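Local coordinates for uncharacterized protein (PDB 3LPZ) that is the fungal Get4, an alpha-solenoid protein that probably works with Get5 in delivering tail-anchored membrane proteins through the Get pathway, at residues T185-C190 with P240-L245; R192-Y197 with N207-I212; L253-G258 with E290-I295. All coordinates share one frame; numbering follows the deposited sequence. Where two conformers were deposited one is given.

Contact 1 of 3, residues T185-C190 with P240-L245; sequences TAPLYC and PSLPLL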
loop_
_atom_site.group_PDB
_atom_site.type_symbol
_atom_site.label_atom_id
_atom_site.label_comp_id
_atom_site.label_asym_id
_atom_site.label_seq_id
_atom_site.Cartn_x
_atom_site.Cartn_y
_atom_site.Cartn_z
ATOM N N THR A 185 -15.054 -3.210 -17.472
ATOM C CA THR A 185 -14.638 -2.870 -16.117
ATOM C C THR A 185 -13.339 -2.085 -16.048
ATOM O O THR A 185 -12.904 -1.765 -14.943
ATOM C CB THR A 185 -14.524 -4.110 -15.198
ATOM O OG1 THR A 185 -13.402 -4.919 -15.620
ATOM C CG2 THR A 185 -15.867 -4.907 -15.190
ATOM N N ALA A 186 -12.719 -1.756 -17.194
ATOM C CA ALA A 186 -11.433 -0.988 -17.163
ATOM C C ALA A 186 -11.401 0.216 -16.180
ATOM O O ALA A 186 -10.449 0.329 -15.426
ATOM C CB ALA A 186 -10.962 -0.565 -18.549
ATOM N N PRO A 187 -12.451 1.093 -16.171
ATOM C CA PRO A 187 -12.413 2.264 -15.268
ATOM C C PRO A 187 -12.413 1.900 -13.785
ATOM O O PRO A 187 -11.862 2.651 -12.975
ATOM C CB PRO A 187 -13.709 3.028 -15.603
ATOM C CG PRO A 187 -14.185 2.422 -16.958
ATOM C CD PRO A 187 -13.711 1.030 -16.948
ATOM N N LEU A 188 -13.012 0.757 -13.428
ATOM C CA LEU A 188 -13.052 0.311 -12.027
ATOM C C LEU A 188 -11.655 -0.043 -11.510
ATOM O O LEU A 188 -11.310 0.263 -10.382
ATOM C CB LEU A 188 -13.994 -0.883 -11.855
ATOM C CG LEU A 188 -15.511 -0.652 -11.709
ATOM C CD1 LEU A 188 -16.054 0.575 -12.416
ATOM C CD2 LEU A 188 -16.298 -1.955 -12.059
ATOM N N TYR A 189 -10.858 -0.696 -12.339
ATOM C CA TYR A 189 -9.507 -1.063 -11.952
ATOM C C TYR A 189 -8.591 0.123 -12.020
ATOM O O TYR A 189 -7.712 0.281 -11.161
ATOM C CB TYR A 189 -8.992 -2.238 -12.787
ATOM C CG TYR A 189 -9.763 -3.507 -12.452
ATOM C CD1 TYR A 189 -9.417 -4.281 -11.337
ATOM C CD2 TYR A 189 -10.892 -3.883 -13.194
ATOM C CE1 TYR A 189 -10.151 -5.434 -11.002
ATOM C CE2 TYR A 189 -11.619 -5.029 -12.867
ATOM C CZ TYR A 189 -11.244 -5.791 -11.773
ATOM O OH TYR A 189 -11.968 -6.903 -11.442
ATOM N N CYS A 190 -8.826 1.002 -12.988
ATOM C CA CYS A 190 -8.059 2.235 -13.036
ATOM C C CYS A 190 -8.279 3.047 -11.746
ATOM O O CYS A 190 -7.304 3.544 -11.158
ATOM C CB CYS A 190 -8.416 3.054 -14.294
ATOM S SG CYS A 190 -7.328 4.455 -14.534
ATOM N N PRO A 240 -13.731 7.085 -25.981
ATOM C CA PRO A 240 -15.173 7.277 -26.203
ATOM C C PRO A 240 -16.029 6.136 -25.695
ATOM O O PRO A 240 -17.154 6.384 -25.256
ATOM C CB PRO A 240 -15.280 7.408 -27.724
ATOM C CG PRO A 240 -13.947 8.019 -28.109
ATOM C CD PRO A 240 -12.959 7.261 -27.226
ATOM N N SER A 241 -15.522 4.904 -25.708
ATOM C CA SER A 241 -16.349 3.772 -25.269
ATOM C C SER A 241 -16.300 3.532 -23.767
ATOM O O SER A 241 -16.951 2.612 -23.278
ATOM C CB SER A 241 -15.922 2.489 -25.974
ATOM O OG SER A 241 -14.598 2.174 -25.581
ATOM N N LEU A 242 -15.514 4.323 -23.032
ATOM C CA LEU A 242 -15.338 4.086 -21.591
ATOM C C LEU A 242 -15.565 5.402 -20.820
ATOM O O LEU A 242 -14.617 6.017 -20.327
ATOM C CB LEU A 242 -13.961 3.478 -21.312
ATOM C CG LEU A 242 -13.660 2.087 -21.914
ATOM C CD1 LEU A 242 -12.169 1.750 -21.826
ATOM C CD2 LEU A 242 -14.500 0.977 -21.255
ATOM N N PRO A 243 -16.833 5.850 -20.741
ATOM C CA PRO A 243 -17.137 7.151 -20.100
ATOM C C PRO A 243 -16.553 7.366 -18.680
ATOM O O PRO A 243 -16.170 8.486 -18.343
ATOM C CB PRO A 243 -18.672 7.182 -20.037
ATOM C CG PRO A 243 -19.173 5.893 -20.602
ATOM C CD PRO A 243 -18.031 5.215 -21.321
ATOM N N LEU A 244 -16.534 6.339 -17.834
ATOM C CA LEU A 244 -16.034 6.531 -16.469
ATOM C C LEU A 244 -14.525 6.689 -16.425
ATOM O O LEU A 244 -13.966 7.236 -15.473
ATOM C CB LEU A 244 -16.426 5.365 -15.557
ATOM C CG LEU A 244 -17.856 5.402 -15.007
ATOM C CD1 LEU A 244 -18.041 4.205 -14.053
ATOM C CD2 LEU A 244 -18.180 6.740 -14.339
ATOM N N LEU A 245 -13.839 6.163 -17.426
ATOM C CA LEU A 245 -12.404 6.418 -17.507
ATOM C C LEU A 245 -12.184 7.910 -17.867
ATOM O O LEU A 245 -11.233 8.571 -17.397
ATOM C CB LEU A 245 -11.776 5.494 -18.541
ATOM C CG LEU A 245 -10.589 4.674 -18.051
ATOM C CD1 LEU A 245 -10.027 3.741 -19.154
ATOM C CD2 LEU A 245 -9.503 5.599 -17.510
#

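Contact 2 of 3, residues R192-Y197 with N207-I212; sequences RAVLPY and NTAYRI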
loop_
_atom_site.group_PDB
_atom_site.type_symbol
_atom_site.label_atom_id
_atom_site.label_comp_id
_atom_site.label_asym_id
_atom_site.label_seq_id
_atom_site.Cartn_x
_atom_site.Cartn_y
_atom_site.Cartn_z
ATOM N N ARG A 192 -9.093 1.982 -8.754
ATOM C CA ARG A 192 -8.356 1.353 -7.639
ATOM C C ARG A 192 -6.878 1.743 -7.576
ATOM O O ARG A 192 -6.270 1.649 -6.502
ATOM C CB ARG A 192 -8.505 -0.180 -7.659
ATOM C CG ARG A 192 -9.969 -0.648 -7.481
ATOM C CD ARG A 192 -10.057 -2.193 -7.341
ATOM N NE ARG A 192 -9.598 -2.648 -6.025
ATOM C CZ ARG A 192 -10.312 -2.557 -4.901
ATOM N NH1 ARG A 192 -11.544 -2.026 -4.899
ATOM N NH2 ARG A 192 -9.805 -3.015 -3.761
ATOM N N ALA A 193 -6.296 2.151 -8.708
ATOM C CA ALA A 193 -4.885 2.611 -8.736
ATOM C C ALA A 193 -4.761 4.104 -8.603
ATOM O O ALA A 193 -3.685 4.574 -8.230
ATOM C CB ALA A 193 -4.198 2.207 -10.041
ATOM N N VAL A 194 -5.812 4.843 -8.946
ATOM C CA VAL A 194 -5.748 6.316 -9.007
ATOM C C VAL A 194 -6.342 6.991 -7.780
ATOM O O VAL A 194 -5.675 7.819 -7.166
ATOM C CB VAL A 194 -6.458 6.863 -10.270
ATOM C CG1 VAL A 194 -6.601 8.381 -10.194
ATOM C CG2 VAL A 194 -5.670 6.457 -11.515
ATOM N N LEU A 195 -7.579 6.624 -7.425
ATOM C CA LEU A 195 -8.283 7.259 -6.303
ATOM C C LEU A 195 -7.547 7.142 -4.966
ATOM O O LEU A 195 -7.472 8.117 -4.246
ATOM C CB LEU A 195 -9.745 6.782 -6.184
ATOM C CG LEU A 195 -10.578 7.007 -7.470
ATOM C CD1 LEU A 195 -12.010 6.618 -7.239
ATOM C CD2 LEU A 195 -10.511 8.506 -8.016
ATOM N N PRO A 196 -7.020 5.943 -4.627
ATOM C CA PRO A 196 -6.316 5.861 -3.336
ATOM C C PRO A 196 -5.119 6.815 -3.209
ATOM O O PRO A 196 -4.862 7.322 -2.098
ATOM C CB PRO A 196 -5.884 4.372 -3.265
ATOM C CG PRO A 196 -6.974 3.651 -4.015
ATOM C CD PRO A 196 -7.233 4.599 -5.211
ATOM N N TYR A 197 -4.386 7.050 -4.307
ATOM C CA TYR A 197 -3.305 8.041 -4.264
ATOM C C TYR A 197 -3.809 9.456 -4.035
ATOM O O TYR A 197 -3.179 10.196 -3.269
ATOM C CB TYR A 197 -2.409 7.996 -5.511
ATOM C CG TYR A 197 -1.460 6.819 -5.484
ATOM C CD1 TYR A 197 -0.544 6.656 -4.432
ATOM C CD2 TYR A 197 -1.457 5.885 -6.522
ATOM C CE1 TYR A 197 0.365 5.564 -4.421
ATOM C CE2 TYR A 197 -0.544 4.804 -6.532
ATOM C CZ TYR A 197 0.342 4.650 -5.463
ATOM O OH TYR A 197 1.197 3.578 -5.456
ATOM N N ASN A 207 -1.342 10.520 -10.894
ATOM C CA ASN A 207 -1.013 10.771 -12.304
ATOM C C ASN A 207 -0.233 9.648 -12.932
ATOM O O ASN A 207 -0.556 9.205 -14.046
ATOM C CB ASN A 207 -0.248 12.081 -12.489
ATOM C CG ASN A 207 -1.121 13.308 -12.265
ATOM O OD1 ASN A 207 -2.343 13.248 -12.376
ATOM N ND2 ASN A 207 -0.476 14.452 -11.968
ATOM N N THR A 208 0.803 9.198 -12.224
ATOM C CA THR A 208 1.625 8.106 -12.722
ATOM C C THR A 208 0.776 6.827 -12.898
ATOM O O THR A 208 0.850 6.172 -13.942
ATOM C CB THR A 208 2.852 7.851 -11.782
ATOM O OG1 THR A 208 3.678 9.026 -11.781
ATOM C CG2 THR A 208 3.692 6.641 -12.235
ATOM N N ALA A 209 0.004 6.448 -11.878
ATOM C CA ALA A 209 -0.817 5.234 -11.985
ATOM C C ALA A 209 -1.782 5.329 -13.179
ATOM O O ALA A 209 -1.925 4.394 -13.952
ATOM C CB ALA A 209 -1.597 4.980 -10.690
ATOM N N TYR A 210 -2.406 6.486 -13.345
ATOM C CA TYR A 210 -3.295 6.716 -14.470
ATOM C C TYR A 210 -2.570 6.544 -15.821
ATOM O O TYR A 210 -3.050 5.864 -16.737
ATOM C CB TYR A 210 -3.858 8.124 -14.355
ATOM C CG TYR A 210 -4.528 8.593 -15.613
ATOM C CD1 TYR A 210 -5.835 8.201 -15.914
ATOM C CD2 TYR A 210 -3.844 9.427 -16.519
ATOM C CE1 TYR A 210 -6.449 8.614 -17.091
ATOM C CE2 TYR A 210 -4.465 9.850 -17.696
ATOM C CZ TYR A 210 -5.768 9.438 -17.966
ATOM O OH TYR A 210 -6.378 9.867 -19.132
ATOM N N ARG A 211 -1.388 7.131 -15.937
ATOM C CA ARG A 211 -0.664 7.042 -17.201
ATOM C C ARG A 211 -0.259 5.586 -17.484
ATOM O O ARG A 211 -0.449 5.087 -18.592
ATOM C CB ARG A 211 0.550 7.972 -17.181
ATOM C CG ARG A 211 0.127 9.455 -17.140
ATOM C CD ARG A 211 1.295 10.374 -17.436
ATOM N NE ARG A 211 2.114 10.628 -16.268
ATOM C CZ ARG A 211 2.133 11.793 -15.614
ATOM N NH1 ARG A 211 1.368 12.819 -16.005
ATOM N NH2 ARG A 211 2.926 11.942 -14.570
ATOM N N ILE A 212 0.272 4.903 -16.486
ATOM C CA ILE A 212 0.656 3.488 -16.669
ATOM C C ILE A 212 -0.534 2.608 -17.036
ATOM O O ILE A 212 -0.445 1.787 -17.986
ATOM C CB ILE A 212 1.411 2.923 -15.438
ATOM C CG1 ILE A 212 2.754 3.667 -15.212
ATOM C CG2 ILE A 212 1.606 1.389 -15.529
ATOM C CD1 ILE A 212 3.860 3.491 -16.327
#

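Contact 3 of 3, residues L253-G258 with E290-I295; sequences LSVQKG and EMYFGI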
loop_
_atom_site.group_PDB
_atom_site.type_symbol
_atom_site.label_atom_id
_atom_site.label_comp_id
_atom_site.label_asym_id
_atom_site.label_seq_id
_atom_site.Cartn_x
_atom_site.Cartn_y
_atom_site.Cartn_z
ATOM N N LEU A 253 -7.461 16.110 -14.181
ATOM C CA LEU A 253 -7.233 17.483 -14.659
ATOM C C LEU A 253 -7.767 18.504 -13.679
ATOM O O LEU A 253 -7.057 19.415 -13.315
ATOM C CB LEU A 253 -7.881 17.738 -16.014
ATOM C CG LEU A 253 -7.054 17.588 -17.280
ATOM C CD1 LEU A 253 -7.842 18.223 -18.451
ATOM C CD2 LEU A 253 -5.654 18.225 -17.128
ATOM N N SER A 254 -9.007 18.330 -13.232
ATOM C CA SER A 254 -9.683 19.306 -12.369
ATOM C C SER A 254 -8.979 19.510 -11.037
ATOM O O SER A 254 -9.001 20.593 -10.483
ATOM C CB SER A 254 -11.135 18.891 -12.110
ATOM O OG SER A 254 -11.863 18.837 -13.317
ATOM N N VAL A 255 -8.391 18.435 -10.520
ATOM C CA VAL A 255 -7.666 18.473 -9.256
ATOM C C VAL A 255 -6.565 19.570 -9.220
ATOM O O VAL A 255 -6.351 20.192 -8.176
ATOM C CB VAL A 255 -7.166 17.056 -8.890
ATOM C CG1 VAL A 255 -5.770 17.074 -8.273
ATOM C CG2 VAL A 255 -8.225 16.339 -8.020
ATOM N N GLN A 256 -5.912 19.801 -10.359
ATOM C CA GLN A 256 -4.908 20.872 -10.512
ATOM C C GLN A 256 -5.408 22.269 -10.085
ATOM O O GLN A 256 -4.831 22.892 -9.190
ATOM C CB GLN A 256 -4.311 20.864 -11.933
ATOM C CG GLN A 256 -4.369 22.172 -12.705
ATOM C CD GLN A 256 -5.516 22.197 -13.701
ATOM O OE1 GLN A 256 -6.444 22.999 -13.583
ATOM N NE2 GLN A 256 -5.464 21.301 -14.683
ATOM N N LYS A 257 -6.471 22.772 -10.709
ATOM C CA LYS A 257 -7.057 24.033 -10.242
ATOM C C LYS A 257 -8.427 23.716 -9.686
ATOM O O LYS A 257 -9.414 23.565 -10.431
ATOM C CB LYS A 257 -7.093 25.125 -11.321
ATOM C CG LYS A 257 -5.990 26.195 -11.172
ATOM C CD LYS A 257 -6.331 27.269 -10.110
ATOM C CE LYS A 257 -7.022 28.503 -10.709
ATOM N NZ LYS A 257 -8.420 28.259 -11.205
ATOM N N GLY A 258 -8.460 23.597 -8.363
ATOM C CA GLY A 258 -9.592 23.032 -7.642
ATOM C C GLY A 258 -10.841 23.882 -7.602
ATOM O O GLY A 258 -11.316 24.234 -6.531
ATOM N N GLU A 290 -13.876 17.243 -0.752
ATOM C CA GLU A 290 -13.377 18.006 0.391
ATOM C C GLU A 290 -11.903 18.404 0.262
ATOM O O GLU A 290 -11.572 19.581 0.422
ATOM C CB GLU A 290 -13.643 17.260 1.691
ATOM C CG GLU A 290 -13.382 18.069 2.971
ATOM C CD GLU A 290 -13.683 17.245 4.218
ATOM O OE1 GLU A 290 -12.807 16.480 4.680
ATOM O OE2 GLU A 290 -14.813 17.340 4.729
ATOM N N MET A 291 -11.038 17.443 -0.062
ATOM C CA MET A 291 -9.588 17.669 -0.110
ATOM C C MET A 291 -9.142 18.662 -1.183
ATOM O O MET A 291 -8.282 19.508 -0.941
ATOM C CB MET A 291 -8.849 16.352 -0.321
ATOM C CG MET A 291 -8.978 15.383 0.817
ATOM S SD MET A 291 -8.253 13.794 0.422
ATOM C CE MET A 291 -6.509 14.138 0.703
ATOM N N TYR A 292 -9.731 18.562 -2.374
ATOM C CA TYR A 292 -9.233 19.307 -3.538
ATOM C C TYR A 292 -10.105 20.469 -3.977
ATOM O O TYR A 292 -9.661 21.351 -4.733
ATOM C CB TYR A 292 -9.007 18.341 -4.722
ATOM C CG TYR A 292 -7.953 17.301 -4.400
ATOM C CD1 TYR A 292 -6.598 17.605 -4.507
ATOM C CD2 TYR A 292 -8.317 16.030 -3.925
ATOM C CE1 TYR A 292 -5.605 16.656 -4.178
ATOM C CE2 TYR A 292 -7.333 15.067 -3.589
ATOM C CZ TYR A 292 -5.980 15.395 -3.708
ATOM O OH TYR A 292 -5.011 14.455 -3.380
ATOM N N PHE A 293 -11.353 20.458 -3.545
ATOM C CA PHE A 293 -12.310 21.422 -4.061
ATOM C C PHE A 293 -12.995 22.215 -2.963
ATOM O O PHE A 293 -13.829 23.081 -3.251
ATOM C CB PHE A 293 -13.329 20.732 -4.972
ATOM C CG PHE A 293 -12.697 20.027 -6.138
ATOM C CD1 PHE A 293 -12.237 20.749 -7.239
ATOM C CD2 PHE A 293 -12.534 18.641 -6.120
ATOM C CE1 PHE A 293 -11.637 20.091 -8.314
ATOM C CE2 PHE A 293 -11.927 17.970 -7.187
ATOM C CZ PHE A 293 -11.476 18.684 -8.278
ATOM N N GLY A 294 -12.634 21.929 -1.714
ATOM C CA GLY A 294 -13.211 22.632 -0.567
ATOM C C GLY A 294 -14.705 22.381 -0.371
ATOM O O GLY A 294 -15.370 23.148 0.313
ATOM N N ILE A 295 -15.245 21.321 -0.973
ATOM C CA ILE A 295 -16.662 20.954 -0.791
ATOM C C ILE A 295 -16.819 20.074 0.453
ATOM O O ILE A 295 -16.350 18.927 0.479
ATOM C CB ILE A 295 -17.232 20.256 -2.038
ATOM C CG1 ILE A 295 -17.090 21.155 -3.262
ATOM C CG2 ILE A 295 -18.685 19.852 -1.829
ATOM C CD1 ILE A 295 -17.188 20.419 -4.612
HETATM O O HOH W 1 -7.221 21.261 -5.521
#

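Contact 1 of 3, residues T185-C190 with P240-L245
Pro187, in the first turn of helix 186-199, presses its ring against the first turn of helix 243-256, and the tight part of the contact lies here. Its CB sits 3.6 Å from Leu244 CB and equally near the backbone N of Leu245, while CG reaches over to Leu245 CB at 4.2 Å; the proline ring and the Leu244 side chain cross at about a right angle. One turn further along, Cys190 carries SG anti to its backbone N (chi1 -171°), and this sulphur meets Leu245 CD2 at 3.9 Å. The margins are looser: at one, Leu242, the N-cap residue of helix 243-256, brings CD1 only to 4.2 Å from Ala186 CB; at another, Leu188 CD1 merely grazes Leu244 CD1 at 4.5 Å. Leu242 and Leu188 are partly exposed, while the other five touching residues are buried. The side chains that meet are apolar, and the Pro187 ring also packs on the peptide between Leu244 and Leu245. Leu217 of helix 203-220 touches Leu242 and Leu245, and Phe213 of the same helix touches Cys190. This apolar joining of two helix starts, with a third helix against both, is in keeping with the layered helices of an alpha-solenoid.

Contact 2 of 3, residues R192-Y197 with N207-I212
Two consecutive helices of the alpha-solenoid, 186-199 and 203-220, form an antiparallel helical hairpin, and its tight point is Ala193 against Ala209. The axes of the two segments run at 171° and approach to 8.2 Å, a spacing that small residues make possible. Ala209 CB points into the facing helix and lies 3.3 Å from Ala193 O and 3.9 Å from Ala193 CB. That carbonyl oxygen is buried with no hydrogen-bonding partner in the model: helix 186-199 is kinked at Pro196, which has no N-H to give, and the N of Tyr197 makes no bond to the turn before either. On one flank Val194 holds CG2 anti to its carbonyl carbon, and this methyl packs 3.7 Å from Tyr210 N and 3.8 Å from Tyr210 CB; the two side chains lie side by side, pointing the same way. On another, Tyr197 CD2 comes within 4.3 Å of Ala209 CB, the methyl meeting the ring obliquely. Both tyrosine hydroxyls bond beyond the hairpin, Tyr197 OH to Leu159 O and Tyr210 OH to Ser249 OG and Arg237 N. Leu252 of helix 243-256 packs on Val194 and Tyr210, while helix 166-179 lies against Ala193 and Tyr197.

Contact 3 of 3, residues L253-G258 with E290-I295
The backbones draw together near the C-terminal ends of the two helices: the CA atoms of Gly258 and Phe293 lie 4.8 Å apart, and Gly258 CA makes a CA-H...O contact of 3.4 Å with Tyr292 O. A side chain on Gly258 would point into that carbonyl and clash with it. Water 1 reinforces the junction, donating to Val255 O and, at 2.6 Å, to Tyr292 O, so that it bridges the two backbones. Of the side chains, Val255 lays CG2 over one face of the Tyr292 ring as a CH-pi contact, 4.2 Å from the ring centroid and 26° off its normal, while its CG1 meets Tyr292 CD1 at 3.9 Å. The phenol reaches past the contact to bond through OH with Leu198 O, which probably helps to fix the ring whose face the valine covers. The contact thus joins the C-terminal ends of helices 243-256 and 282-293 in the alpha-solenoid, and Gly294, with positive phi, takes the chain out of the second helix. Phe293 turns CG anti to its carbonyl carbon (chi1 -58°), and its ring reaches in among Ser254, Val255 and Gly258. CD1 lies 3.4 Å from Gly258 C, CE1 is near Ser254 O, and CZ approaches Ser254 CB at 3.9 Å and Val255 CG2 at 4.0 Å. Phe263 of helix 260-269 also meets the Phe293 ring, their planes at about 35°. An alanine in place of Phe293 would probably open a gap beside Ser254 and Gly258 and deprive Val255 and Phe263 of a ring they pack on. Val203 packs on both Val255 and Tyr292.

Overall arrangement
The three contacts tie four helices of one alpha-solenoid together. Contacts 1 and 2 share helix 186-199: the first uses its start, the second its later turns, and contact 2 falls wholly within the chain that contact 1 spans. Their centres are 13 Å apart and they touch, Cys190 SG packing 4.3 Å from Tyr210 CD1. Contacts 1 and 3 use the two ends of helix 243-256; their centres lie 21 Å apart, and their nearest atoms stay about 9 Å from each other. Contacts 2 and 3, with centres 16 Å apart, come within about 5 Å without touching, but helix 203-220, which supplies 207-212 to contact 2, also packs at its start on contact 3.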